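Local atomic coordinates of 6-phospho-beta-glucosidase BglT (Thermotoga maritima, PDB entry 1UP7), a protein that hydrolyses cellobiose 6'-phosphate into glucose 6-phosphate and glucose, an NAD+- and manganese-dependent reaction of the family 4 glycosidases. Residues E210-L216 against Y233-I239; F186-Y190 against L348-D354; Y246-E250 against S389-G393; I102-T107 against Y243-Y247. All blocks are in the same frame, centred on the assembly; numbering follows the deposited sequence.

Interaction 1. Residues E210-L216 against Y233-I239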
# COMPACT_ATOMS: atom_id res chain seq x y z
N GLU A 210 11.43 9.51 28.71
CA GLU A 210 11.79 10.83 29.24
C GLU A 210 13.05 10.74 30.09
O GLU A 210 13.99 11.52 29.91
CB GLU A 210 10.63 11.43 30.08
CG GLU A 210 9.60 12.27 29.31
CD GLU A 210 10.17 12.97 28.07
OE1 GLU A 210 10.97 13.94 28.19
OE2 GLU A 210 9.83 12.53 26.95
N LYS A 211 13.04 9.79 31.02
CA LYS A 211 14.15 9.54 31.94
C LYS A 211 15.44 9.26 31.19
O LYS A 211 16.50 9.70 31.61
CB LYS A 211 13.83 8.34 32.82
CG LYS A 211 13.09 8.67 34.07
CD LYS A 211 12.54 7.40 34.73
CE LYS A 211 11.57 7.76 35.84
NZ LYS A 211 10.44 6.80 35.80
N VAL A 212 15.33 8.53 30.09
CA VAL A 212 16.48 8.23 29.24
C VAL A 212 17.00 9.49 28.58
O VAL A 212 18.22 9.72 28.59
CB VAL A 212 16.17 7.08 28.21
CG1 VAL A 212 17.33 6.87 27.28
CG2 VAL A 212 15.86 5.77 28.92
N PHE A 213 16.10 10.32 28.04
CA PHE A 213 16.49 11.60 27.45
C PHE A 213 17.16 12.50 28.50
O PHE A 213 18.23 13.05 28.25
CB PHE A 213 15.29 12.29 26.79
CG PHE A 213 14.97 11.76 25.42
CD1 PHE A 213 15.85 11.95 24.37
CD2 PHE A 213 13.78 11.11 25.19
CE1 PHE A 213 15.55 11.47 23.08
CE2 PHE A 213 13.45 10.62 23.90
CZ PHE A 213 14.33 10.81 22.84
N GLU A 214 16.56 12.60 29.68
CA GLU A 214 17.16 13.36 30.79
C GLU A 214 18.55 12.84 31.15
O GLU A 214 19.44 13.61 31.49
CB GLU A 214 16.26 13.37 32.03
CG GLU A 214 14.97 14.15 31.84
CD GLU A 214 15.16 15.66 31.96
OE1 GLU A 214 15.60 16.28 30.96
OE2 GLU A 214 14.85 16.24 33.03
N ASN A 215 18.74 11.53 31.07
CA ASN A 215 20.02 10.91 31.38
C ASN A 215 21.10 11.23 30.35
O ASN A 215 22.25 11.50 30.72
CB ASN A 215 19.87 9.39 31.48
CG ASN A 215 20.56 8.80 32.70
OD1 ASN A 215 21.47 7.95 32.57
ND2 ASN A 215 20.14 9.24 33.91
N LEU A 216 20.74 11.20 29.07
CA LEU A 216 21.65 11.58 28.00
C LEU A 216 22.33 12.96 28.19
O LEU A 216 23.47 13.14 27.75
CB LEU A 216 20.93 11.52 26.67
CG LEU A 216 21.18 10.24 25.86
CD1 LEU A 216 20.66 8.99 26.58
CD2 LEU A 216 20.53 10.36 24.50
N TYR A 233 18.23 16.59 21.21
CA TYR A 233 17.27 15.64 21.77
C TYR A 233 15.91 16.24 22.09
O TYR A 233 14.91 15.58 21.86
CB TYR A 233 17.89 14.94 23.00
CG TYR A 233 19.08 14.05 22.60
CD1 TYR A 233 18.89 12.97 21.73
CD2 TYR A 233 20.38 14.29 23.09
CE1 TYR A 233 19.94 12.14 21.35
CE2 TYR A 233 21.45 13.47 22.70
CZ TYR A 233 21.21 12.39 21.84
OH TYR A 233 22.24 11.56 21.42
N ASP A 234 15.89 17.48 22.58
CA ASP A 234 14.64 18.19 22.82
C ASP A 234 13.87 18.46 21.53
O ASP A 234 12.63 18.52 21.54
CB ASP A 234 14.96 19.49 23.56
CG ASP A 234 15.63 19.24 24.91
OD1 ASP A 234 15.26 18.27 25.60
OD2 ASP A 234 16.53 19.98 25.37
N SER A 235 14.61 18.60 20.42
CA SER A 235 14.06 19.05 19.15
C SER A 235 13.60 17.88 18.35
O SER A 235 12.47 17.80 17.91
CB SER A 235 15.14 19.79 18.38
OG SER A 235 15.40 20.97 19.12
N VAL A 236 14.53 16.95 18.17
CA VAL A 236 14.35 15.81 17.32
C VAL A 236 13.52 14.73 18.03
O VAL A 236 12.79 13.99 17.39
CB VAL A 236 15.72 15.22 16.94
CG1 VAL A 236 15.58 13.92 16.18
CG2 VAL A 236 16.54 16.22 16.13
N ARG A 237 13.66 14.65 19.35
CA ARG A 237 12.96 13.67 20.19
C ARG A 237 13.11 12.21 19.74
O ARG A 237 12.19 11.41 19.81
CB ARG A 237 11.48 14.03 20.41
CG ARG A 237 11.26 15.26 21.26
CD ARG A 237 9.88 15.31 21.91
NE ARG A 237 9.86 14.76 23.28
CZ ARG A 237 10.94 14.54 24.06
NH1 ARG A 237 12.17 14.81 23.63
NH2 ARG A 237 10.79 14.04 25.28
N LEU A 238 14.30 11.88 19.29
CA LEU A 238 14.69 10.52 18.93
C LEU A 238 16.09 10.27 19.49
O LEU A 238 16.97 11.17 19.49
CB LEU A 238 14.76 10.31 17.40
CG LEU A 238 13.53 10.45 16.48
CD1 LEU A 238 13.92 10.32 14.99
CD2 LEU A 238 12.48 9.42 16.86
N ILE A 239 16.32 9.06 19.98
CA ILE A 239 17.68 8.70 20.32
C ILE A 239 18.27 8.12 19.05
O ILE A 239 17.70 7.23 18.44
CB ILE A 239 17.79 7.70 21.51
CG1 ILE A 239 17.29 8.32 22.80
CG2 ILE A 239 19.24 7.24 21.71
CD1 ILE A 239 16.52 7.38 23.64
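Phe213 of helix 209-216 pushes its ring into the turn at the end of helix 230-236, between the side chains of Arg237 and Ile239. With CG turned away from the carbonyl carbon (chi1 -80°), the ring extends toward the turn, and its CZ reaches the backbone C of Arg237 at 3.6 Å. On one face lies the guanidinium of Arg237, a cation-pi contact with Arg237 CZ 4.9 Å from the Phe213 ring centroid; over the opposite face, toward the rim, sits CD1 of Ile239. Arg237 leaves the helix with positive phi, and a bend at chi3 (95°) folds its chain back so that NH2 meets OE2 of Glu210 in a salt bridge, the two planes 50° apart.

Leu216 lays CD2 over one face of the Tyr233 ring, 3.7 Å from its centroid, a CH-pi contact, while CD1 of Ile239 touches CG1 of Val212 at 3.8 Å. Phe170 of helix 166-177 packs against both Val212 and Ile239. Glu210 thus pairs the guanidinium's charge at its edge while the group lies over a face of Phe213, joining helix 209-216 to the end of helix 230-236 by ionic and aromatic contacts.

Interaction 2. Residues F186-Y190 against L348-D354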
# COMPACT_ATOMS: atom_id res chain seq x y z
N PHE A 186 12.45 -3.04 26.31
CA PHE A 186 11.74 -3.17 25.05
C PHE A 186 11.67 -1.79 24.37
O PHE A 186 11.35 -0.80 25.00
CB PHE A 186 10.36 -3.81 25.35
CG PHE A 186 9.50 -4.03 24.14
CD1 PHE A 186 8.65 -3.02 23.68
CD2 PHE A 186 9.51 -5.26 23.48
CE1 PHE A 186 7.85 -3.22 22.54
CE2 PHE A 186 8.71 -5.47 22.35
CZ PHE A 186 7.87 -4.44 21.89
N LEU A 187 11.98 -1.76 23.09
CA LEU A 187 12.19 -0.52 22.36
C LEU A 187 11.23 -0.34 21.18
O LEU A 187 10.88 -1.31 20.50
CB LEU A 187 13.61 -0.51 21.79
CG LEU A 187 14.83 -0.05 22.61
CD1 LEU A 187 14.65 0.08 24.10
CD2 LEU A 187 16.00 -0.93 22.30
N LYS A 188 10.81 0.89 20.93
CA LYS A 188 10.41 1.23 19.57
C LYS A 188 11.68 1.69 18.86
O LYS A 188 12.22 2.77 19.15
CB LYS A 188 9.28 2.26 19.49
CG LYS A 188 8.88 2.50 18.04
CD LYS A 188 7.70 3.43 17.93
CE LYS A 188 7.56 3.94 16.51
NZ LYS A 188 6.19 4.54 16.34
N TYR A 189 12.12 0.85 17.94
CA TYR A 189 13.43 0.95 17.32
C TYR A 189 13.29 0.66 15.84
O TYR A 189 12.75 -0.36 15.46
CB TYR A 189 14.32 -0.15 17.93
CG TYR A 189 15.74 -0.16 17.41
CD1 TYR A 189 16.02 -0.51 16.08
CD2 TYR A 189 16.80 0.21 18.22
CE1 TYR A 189 17.31 -0.50 15.57
CE2 TYR A 189 18.09 0.23 17.76
CZ TYR A 189 18.35 -0.12 16.44
OH TYR A 189 19.66 -0.09 16.01
N TYR A 190 13.82 1.52 14.99
CA TYR A 190 13.73 1.30 13.55
C TYR A 190 14.76 2.13 12.82
O TYR A 190 15.27 3.12 13.33
CB TYR A 190 12.32 1.64 13.01
CG TYR A 190 11.85 3.04 13.38
CD1 TYR A 190 11.32 3.32 14.65
CD2 TYR A 190 11.93 4.07 12.47
CE1 TYR A 190 10.89 4.62 14.96
CE2 TYR A 190 11.52 5.34 12.78
CZ TYR A 190 11.00 5.61 14.02
OH TYR A 190 10.60 6.89 14.30
N LEU A 348 7.21 -7.32 14.47
CA LEU A 348 6.22 -6.79 15.42
C LEU A 348 5.75 -5.42 14.99
O LEU A 348 6.54 -4.56 14.66
CB LEU A 348 6.86 -6.62 16.80
CG LEU A 348 6.54 -7.59 17.93
CD1 LEU A 348 6.30 -8.97 17.39
CD2 LEU A 348 7.66 -7.64 18.93
N SER A 349 4.45 -5.21 15.01
CA SER A 349 3.88 -3.88 14.84
C SER A 349 4.51 -2.80 15.77
O SER A 349 4.62 -3.01 16.98
CB SER A 349 2.39 -3.94 15.12
OG SER A 349 1.81 -2.83 14.47
N GLN A 350 4.92 -1.67 15.19
CA GLN A 350 5.43 -0.55 15.98
C GLN A 350 4.73 0.79 15.71
O GLN A 350 5.04 1.79 16.39
CB GLN A 350 6.95 -0.35 15.78
CG GLN A 350 7.81 -1.58 15.91
CD GLN A 350 9.28 -1.20 16.09
OE1 GLN A 350 9.72 -1.00 17.22
NE2 GLN A 350 10.02 -1.10 14.98
N GLY A 351 3.82 0.83 14.75
CA GLY A 351 3.13 2.07 14.42
C GLY A 351 3.92 2.84 13.37
O GLY A 351 4.59 2.24 12.56
N LYS A 352 3.85 4.17 13.42
CA LYS A 352 4.40 5.02 12.38
C LYS A 352 5.82 5.44 12.73
O LYS A 352 6.13 5.66 13.91
CB LYS A 352 3.55 6.29 12.23
CG LYS A 352 2.12 6.08 11.66
CD LYS A 352 1.24 7.34 11.89
CE LYS A 352 -0.02 7.29 10.99
NZ LYS A 352 -1.32 7.56 11.72
N GLY A 353 6.66 5.57 11.70
CA GLY A 353 7.98 6.15 11.85
C GLY A 353 7.94 7.67 11.71
O GLY A 353 7.13 8.23 10.96
N ASP A 354 8.84 8.33 12.45
CA ASP A 354 9.00 9.77 12.48
C ASP A 354 9.56 10.28 11.12
O ASP A 354 10.49 9.68 10.57
CB ASP A 354 9.97 10.08 13.65
CG ASP A 354 10.21 11.57 13.88
OD1 ASP A 354 10.90 12.19 13.05
OD2 ASP A 354 9.77 12.20 14.86
O HOH W 1 8.40 -1.63 19.35
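Gln350 and Tyr189 form a paired amide-to-backbone contact between strand 185-190 and the loop that leads into helix 355-376. Gln350 OE1 accepts from Tyr189 N at 3.1 Å, and its NE2 donates to Tyr189 O at 2.9 Å in a nearly straight bond (171°). That oxygen lies in the plane of the amide, although NE2 itself stands above the carbonyl plane of Tyr189. NE2 has a second acceptor in Ser324 OG. A water donates to both Gln350 OE1 and Leu187 O, bridging two acceptors that cannot bond directly.

Lys188, extended along its whole length with CG anti to the backbone N (chi1 -177°), brings NZ to two loop carbonyls, Lys352 O at 2.7 Å and Gln350 O at 3.0 Å. The ammonium also makes a long, weak ion pair with Glu199. Asp354 N donates to Tyr190 OH at 2.9 Å, and that hydroxyl is hydrogen-bonded to Glu199 as well. Asp354 itself caps the following helix through OD1, its OD2 pairing with Lys385 of the second subunit. Side chains, rather than strand pairing, thus fix an irregular loop to the strand, by polar bonds from Lys188, Tyr189 and Tyr190, three consecutive strand residues.

Interaction 3. Residues Y246-E250 against S389-G393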
# COMPACT_ATOMS: atom_id res chain seq x y z
N TYR A 246 27.84 11.30 11.12
CA TYR A 246 28.47 11.47 9.80
C TYR A 246 27.59 12.22 8.85
O TYR A 246 28.11 12.91 7.97
CB TYR A 246 28.89 10.13 9.16
CG TYR A 246 29.93 9.39 9.98
CD1 TYR A 246 31.25 9.80 10.00
CD2 TYR A 246 29.57 8.29 10.76
CE1 TYR A 246 32.21 9.15 10.78
CE2 TYR A 246 30.50 7.62 11.55
CZ TYR A 246 31.82 8.07 11.56
OH TYR A 246 32.74 7.40 12.34
N TYR A 247 26.29 12.10 9.03
CA TYR A 247 25.30 12.84 8.26
C TYR A 247 25.06 14.22 8.83
O TYR A 247 25.16 15.17 8.07
CB TYR A 247 24.01 12.07 8.24
CG TYR A 247 24.10 10.78 7.48
CD1 TYR A 247 24.58 9.63 8.11
CD2 TYR A 247 23.70 10.71 6.17
CE1 TYR A 247 24.66 8.44 7.44
CE2 TYR A 247 23.74 9.50 5.47
CZ TYR A 247 24.23 8.38 6.11
OH TYR A 247 24.30 7.19 5.46
N LEU A 248 24.79 14.33 10.14
CA LEU A 248 24.30 15.57 10.73
C LEU A 248 25.42 16.46 11.27
O LEU A 248 25.23 17.65 11.56
CB LEU A 248 23.29 15.24 11.82
CG LEU A 248 21.99 14.69 11.27
CD1 LEU A 248 21.41 13.89 12.38
CD2 LEU A 248 21.02 15.80 10.78
N MET A 249 26.60 15.85 11.43
CA MET A 249 27.83 16.53 11.86
C MET A 249 28.98 16.32 10.84
O MET A 249 30.15 16.12 11.22
CB MET A 249 28.28 16.02 13.25
CG MET A 249 27.33 16.35 14.37
SD MET A 249 27.78 15.56 15.93
CE MET A 249 29.19 16.26 16.22
N GLU A 250 28.63 16.39 9.56
CA GLU A 250 29.55 16.04 8.50
C GLU A 250 30.85 16.84 8.55
O GLU A 250 31.92 16.22 8.56
CB GLU A 250 28.95 16.17 7.10
CG GLU A 250 29.80 15.55 6.03
CD GLU A 250 29.21 15.68 4.63
OE1 GLU A 250 28.03 16.06 4.47
OE2 GLU A 250 29.96 15.43 3.67
N SER A 389 23.67 9.30 -5.61
CA SER A 389 22.43 9.28 -4.81
C SER A 389 22.67 9.30 -3.29
O SER A 389 21.76 9.59 -2.52
CB SER A 389 21.56 8.06 -5.17
OG SER A 389 22.14 6.83 -4.68
N HIS A 390 23.87 8.97 -2.85
CA HIS A 390 24.11 8.83 -1.42
C HIS A 390 24.21 10.22 -0.80
O HIS A 390 24.97 11.05 -1.32
CB HIS A 390 25.40 8.05 -1.13
CG HIS A 390 25.51 7.64 0.30
ND1 HIS A 390 25.67 8.56 1.32
CD2 HIS A 390 25.41 6.43 0.89
CE1 HIS A 390 25.67 7.92 2.48
NE2 HIS A 390 25.54 6.63 2.24
N PRO A 391 23.49 10.47 0.31
CA PRO A 391 23.56 11.79 0.95
C PRO A 391 24.99 12.23 1.21
O PRO A 391 25.23 13.42 1.30
CB PRO A 391 22.81 11.58 2.29
CG PRO A 391 21.81 10.45 1.99
CD PRO A 391 22.54 9.55 0.99
N LEU A 392 25.93 11.29 1.33
CA LEU A 392 27.33 11.61 1.64
C LEU A 392 28.26 11.34 0.45
O LEU A 392 29.49 11.36 0.60
CB LEU A 392 27.83 10.85 2.87
CG LEU A 392 27.13 11.14 4.22
CD1 LEU A 392 27.47 10.05 5.25
CD2 LEU A 392 27.53 12.50 4.76
N GLY A 393 27.66 11.10 -0.72
CA GLY A 393 28.41 10.91 -1.94
C GLY A 393 28.97 12.17 -2.59
O GLY A 393 28.81 13.27 -2.07
O HOH W 2 30.82 12.94 2.58
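This is a mainly apolar contact in which a leucine from the loop joining helices 380-389 and 396-409 packs on an aromatic residue of the short helix 245-248. Leu392, with CG anti to its carbonyl carbon (chi1 -63°), sends its methyls toward Tyr247 and Glu250. CD1 sits almost squarely above the centre of the Tyr247 ring, 3.7 Å from the centroid and only 9° off the normal, a CH-pi contact. CD2 lies between the backbone and a side chain, 3.3 Å from Tyr246 O and 3.6 Å from Glu250 CD. Pro391 meets the same ring differently: its CB lies at the edge, in the ring plane, 3.9 Å from Tyr247 CE2. His390 approaches rim to rim, the two ring planes 24° apart, with neither ring over the other.

The loop residues are set by their own bonds. Leu392 N donates to His390 ND1 at 2.7 Å, in the imidazole plane, which fixes the rotation of that ring. Tyr367 of helix 355-376 meets the imidazole edge-to-face. At the polar margin, a water donates to both Glu250 OE2 and Leu392 O.

Without the ring of Tyr247, as with an alanine, Leu392 CD1 would probably lose its support and a gap would open between Pro391 and the helix. Leu248 and Met249 pack on Val396 of the second subunit, so the contact lies close to a subunit boundary. From His390 to Gly393 the loop forms a type I beta turn, closed by Gly393 N to His390 O, here serving as the connection between two helices.

Interaction 4. Residues I102-T107 against Y243-Y247. With G6P (6-O-phosphono-alpha-D-glucopyranose), chain J; NAD (nicotinamide-adenine-dinucleotide), chain I.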
# COMPACT_ATOMS: atom_id res chain seq x y z
N ILE A 102 33.37 12.17 3.48
CA ILE A 102 33.52 11.25 4.59
C ILE A 102 34.12 9.93 4.13
O ILE A 102 33.65 9.31 3.16
CB ILE A 102 32.16 11.00 5.26
CG1 ILE A 102 31.67 12.27 5.99
CG2 ILE A 102 32.27 9.77 6.20
CD1 ILE A 102 32.57 12.63 7.08
N GLY A 103 35.19 9.51 4.79
CA GLY A 103 35.71 8.17 4.58
C GLY A 103 35.53 7.32 5.83
O GLY A 103 36.12 7.59 6.87
N GLN A 104 34.69 6.30 5.71
CA GLN A 104 34.28 5.48 6.84
C GLN A 104 34.02 4.03 6.42
O GLN A 104 33.54 3.76 5.32
CB GLN A 104 33.06 6.11 7.52
CG GLN A 104 33.00 5.89 9.06
CD GLN A 104 32.37 4.52 9.37
OE1 GLN A 104 31.55 3.99 8.59
NE2 GLN A 104 32.77 3.94 10.47
N GLU A 105 34.34 3.10 7.29
CA GLU A 105 34.17 1.67 7.01
C GLU A 105 32.81 1.25 6.40
O GLU A 105 32.78 0.47 5.42
CB GLU A 105 34.49 0.84 8.29
CG GLU A 105 34.26 -0.66 8.12
CD GLU A 105 34.05 -1.42 9.43
OE1 GLU A 105 33.40 -0.88 10.37
OE2 GLU A 105 34.52 -2.58 9.51
N THR A 106 31.70 1.76 6.96
CA THR A 106 30.35 1.30 6.60
C THR A 106 29.44 2.38 6.04
O THR A 106 28.40 2.07 5.50
CB THR A 106 29.64 0.65 7.82
OG1 THR A 106 29.37 1.66 8.84
CG2 THR A 106 30.61 -0.28 8.58
N THR A 107 29.83 3.64 6.19
CA THR A 107 28.95 4.76 5.91
C THR A 107 29.42 5.57 4.72
O THR A 107 30.53 6.06 4.74
CB THR A 107 28.92 5.70 7.14
OG1 THR A 107 28.57 4.94 8.31
CG2 THR A 107 27.81 6.72 6.97
N TYR A 243 26.26 6.76 14.47
CA TYR A 243 26.65 6.90 13.06
C TYR A 243 25.96 8.04 12.34
O TYR A 243 26.41 8.43 11.26
CB TYR A 243 26.38 5.62 12.31
CG TYR A 243 27.46 4.58 12.48
CD1 TYR A 243 27.52 3.78 13.64
CD2 TYR A 243 28.42 4.38 11.47
CE1 TYR A 243 28.53 2.81 13.79
CE2 TYR A 243 29.43 3.44 11.60
CZ TYR A 243 29.48 2.66 12.74
OH TYR A 243 30.49 1.73 12.87
N LEU A 244 24.87 8.54 12.92
CA LEU A 244 24.16 9.68 12.34
C LEU A 244 25.05 10.90 12.37
O LEU A 244 24.82 11.83 11.64
CB LEU A 244 22.82 9.94 13.04
CG LEU A 244 21.57 9.44 12.30
CD1 LEU A 244 21.53 9.79 10.77
CD2 LEU A 244 21.42 7.92 12.51
N ARG A 245 26.08 10.89 13.21
CA ARG A 245 27.02 12.00 13.31
C ARG A 245 27.64 12.32 11.95
O ARG A 245 27.93 13.47 11.67
CB ARG A 245 28.17 11.67 14.25
CG ARG A 245 27.93 11.96 15.72
CD ARG A 245 29.09 11.41 16.61
NE ARG A 245 29.56 10.16 15.99
CZ ARG A 245 30.74 9.58 16.20
NH1 ARG A 245 31.63 10.14 17.01
NH2 ARG A 245 31.02 8.42 15.58
N TYR A 246 27.84 11.30 11.12
CA TYR A 246 28.47 11.47 9.80
C TYR A 246 27.59 12.22 8.85
O TYR A 246 28.11 12.91 7.97
CB TYR A 246 28.89 10.13 9.16
CG TYR A 246 29.93 9.39 9.98
CD1 TYR A 246 31.25 9.80 10.00
CD2 TYR A 246 29.57 8.29 10.76
CE1 TYR A 246 32.21 9.15 10.78
CE2 TYR A 246 30.50 7.62 11.55
CZ TYR A 246 31.82 8.07 11.56
OH TYR A 246 32.74 7.40 12.34
N TYR A 247 26.29 12.10 9.03
CA TYR A 247 25.30 12.84 8.26
C TYR A 247 25.06 14.22 8.83
O TYR A 247 25.16 15.17 8.07
CB TYR A 247 24.01 12.07 8.24
CG TYR A 247 24.10 10.78 7.48
CD1 TYR A 247 24.58 9.63 8.11
CD2 TYR A 247 23.70 10.71 6.17
CE1 TYR A 247 24.66 8.44 7.44
CE2 TYR A 247 23.74 9.50 5.47
CZ TYR A 247 24.23 8.38 6.11
OH TYR A 247 24.30 7.19 5.46
C1 G6P J . 30.74 -0.51 15.96
C2 G6P J . 29.80 -0.87 14.77
C3 G6P J . 30.40 -2.03 13.97
C4 G6P J . 31.75 -1.57 13.44
C5 G6P J . 32.67 -1.28 14.64
C6 G6P J . 34.02 -0.77 14.17
O1 G6P J . 30.30 0.61 16.75
O2 G6P J . 28.48 -1.22 15.17
O3 G6P J . 29.54 -2.49 12.93
O4 G6P J . 32.28 -2.53 12.53
O5 G6P J . 32.10 -0.28 15.53
O6 G6P J . 35.06 -1.16 15.05
P G6P J . 36.57 -1.30 14.54
O1P G6P J . 37.35 -1.92 15.68
O2P G6P J . 37.25 0.01 14.16
O3P G6P J . 36.55 -2.23 13.35
PA NAD I . 39.01 -9.15 9.81
O1A NAD I . 39.85 -8.36 8.90
O2A NAD I . 39.73 -9.77 11.03
O5B NAD I . 38.37 -10.31 8.88
C5B NAD I . 37.90 -11.50 9.46
C4B NAD I . 38.46 -12.71 8.72
O4B NAD I . 37.85 -12.84 7.44
C3B NAD I . 39.96 -12.68 8.47
O3B NAD I . 40.54 -13.77 9.17
C2B NAD I . 40.11 -12.85 6.96
O2B NAD I . 41.19 -13.69 6.62
C1B NAD I . 38.80 -13.53 6.62
N9A NAD I . 38.38 -13.41 5.22
C8A NAD I . 38.55 -12.37 4.33
N7A NAD I . 37.94 -12.74 3.18
C5A NAD I . 37.35 -13.94 3.34
C6A NAD I . 36.61 -14.77 2.50
N6A NAD I . 36.35 -14.43 1.24
N1A NAD I . 36.16 -15.99 2.98
C2A NAD I . 36.44 -16.38 4.28
N3A NAD I . 37.19 -15.56 5.09
C4A NAD I . 37.63 -14.37 4.62
O3 NAD I . 37.84 -8.16 10.29
PN NAD I . 36.90 -8.26 11.59
O1N NAD I . 37.20 -7.01 12.33
O2N NAD I . 36.97 -9.54 12.27
O5D NAD I . 35.41 -8.22 11.00
C5D NAD I . 34.96 -9.00 9.91
C4D NAD I . 33.67 -8.36 9.38
O4D NAD I . 32.63 -8.31 10.35
C3D NAD I . 33.88 -6.92 8.94
O3D NAD I . 33.15 -6.77 7.76
C2D NAD I . 33.29 -6.08 10.06
O2D NAD I . 32.79 -4.81 9.67
C1D NAD I . 32.23 -6.97 10.67
N1N NAD I . 32.31 -6.93 12.13
C2N NAD I . 32.41 -8.16 12.75
C3N NAD I . 32.49 -8.28 14.11
C7N NAD I . 32.61 -9.66 14.71
O7N NAD I . 31.86 -10.07 15.84
N7N NAD I . 33.46 -10.52 14.14
C4N NAD I . 32.46 -7.10 14.86
C5N NAD I . 32.36 -5.83 14.25
C6N NAD I . 32.28 -5.76 12.86
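Gln104 lays its CG over a face of the Tyr246 ring, 3.9 Å from the centroid, and this CH-pi contact opens the closely packed side of the interface. Ile102 CG2 reaches Tyr246 CD1 at 3.9 Å, and Thr107, with OG1 anti to the carbonyl carbon (chi1 -54°), brings CG2 within 3.6 Å of Tyr247 CE1. Beyond CG the Gln104 chain bends at chi2 (-84°), carrying its amide across Tyr243 with the two planes 85° apart; OE1 lies at that ring's edge, in its plane. The same oxygen is gripped by its own loop: Thr106 N donates from above the carbonyl plane at 2.8 Å, and Thr106 OG1 lies on a lone pair.

Replacing Gln104 by an alanine is likely to leave Thr106 N and OG1 without their shared acceptor and take away the cover over Tyr246, letting the loop shift against Tyr243. The contact joins the Rossmann-type NAD-binding part of the enzyme to the C-terminal domain of family 4 glycosidases, and the active site lies at this junction. Tyr243, the proton acceptor, has Thr107 OG1 at its ring edge, and His194, a manganese ligand, meets its ring.

The ligand side is more loosely joined. Glu105 makes no contact with 243-247 and extends instead to the ligands, where OE1 accepts from O4 of glucose 6-phosphate at 2.9 Å and OE2 from O2D of NAD; Arg82 pairs with OE2. Glu105 probably raises the basicity of the active-site tyrosine, as in related enzymes; the Tyr243 OH stands 3.3 Å from C2 of the sugar.

Overall arrangement
Interactions 3 and 4 form one cluster, their centres 7 Å apart: they share Tyr246 and Tyr247 of helix 245-248, and Leu392 and Glu250 of interaction 3 touch Thr107 and Ile102 of interaction 4. The centres of interactions 1 and 2 are about 16 Å apart, and the two meet where Leu238 packs on Asp354 and Tyr190; their centres are 22 to 24 Å from those of the cluster. Along the chain, interaction 1 is nested inside the loops closed by interactions 2 and 4, while interaction 2 crosses interactions 3 and 4. Interactions 1, 2 and 3 border the second subunit, and interaction 2 the third as well, whereas no other chain touches interaction 4, which holds active-site residues.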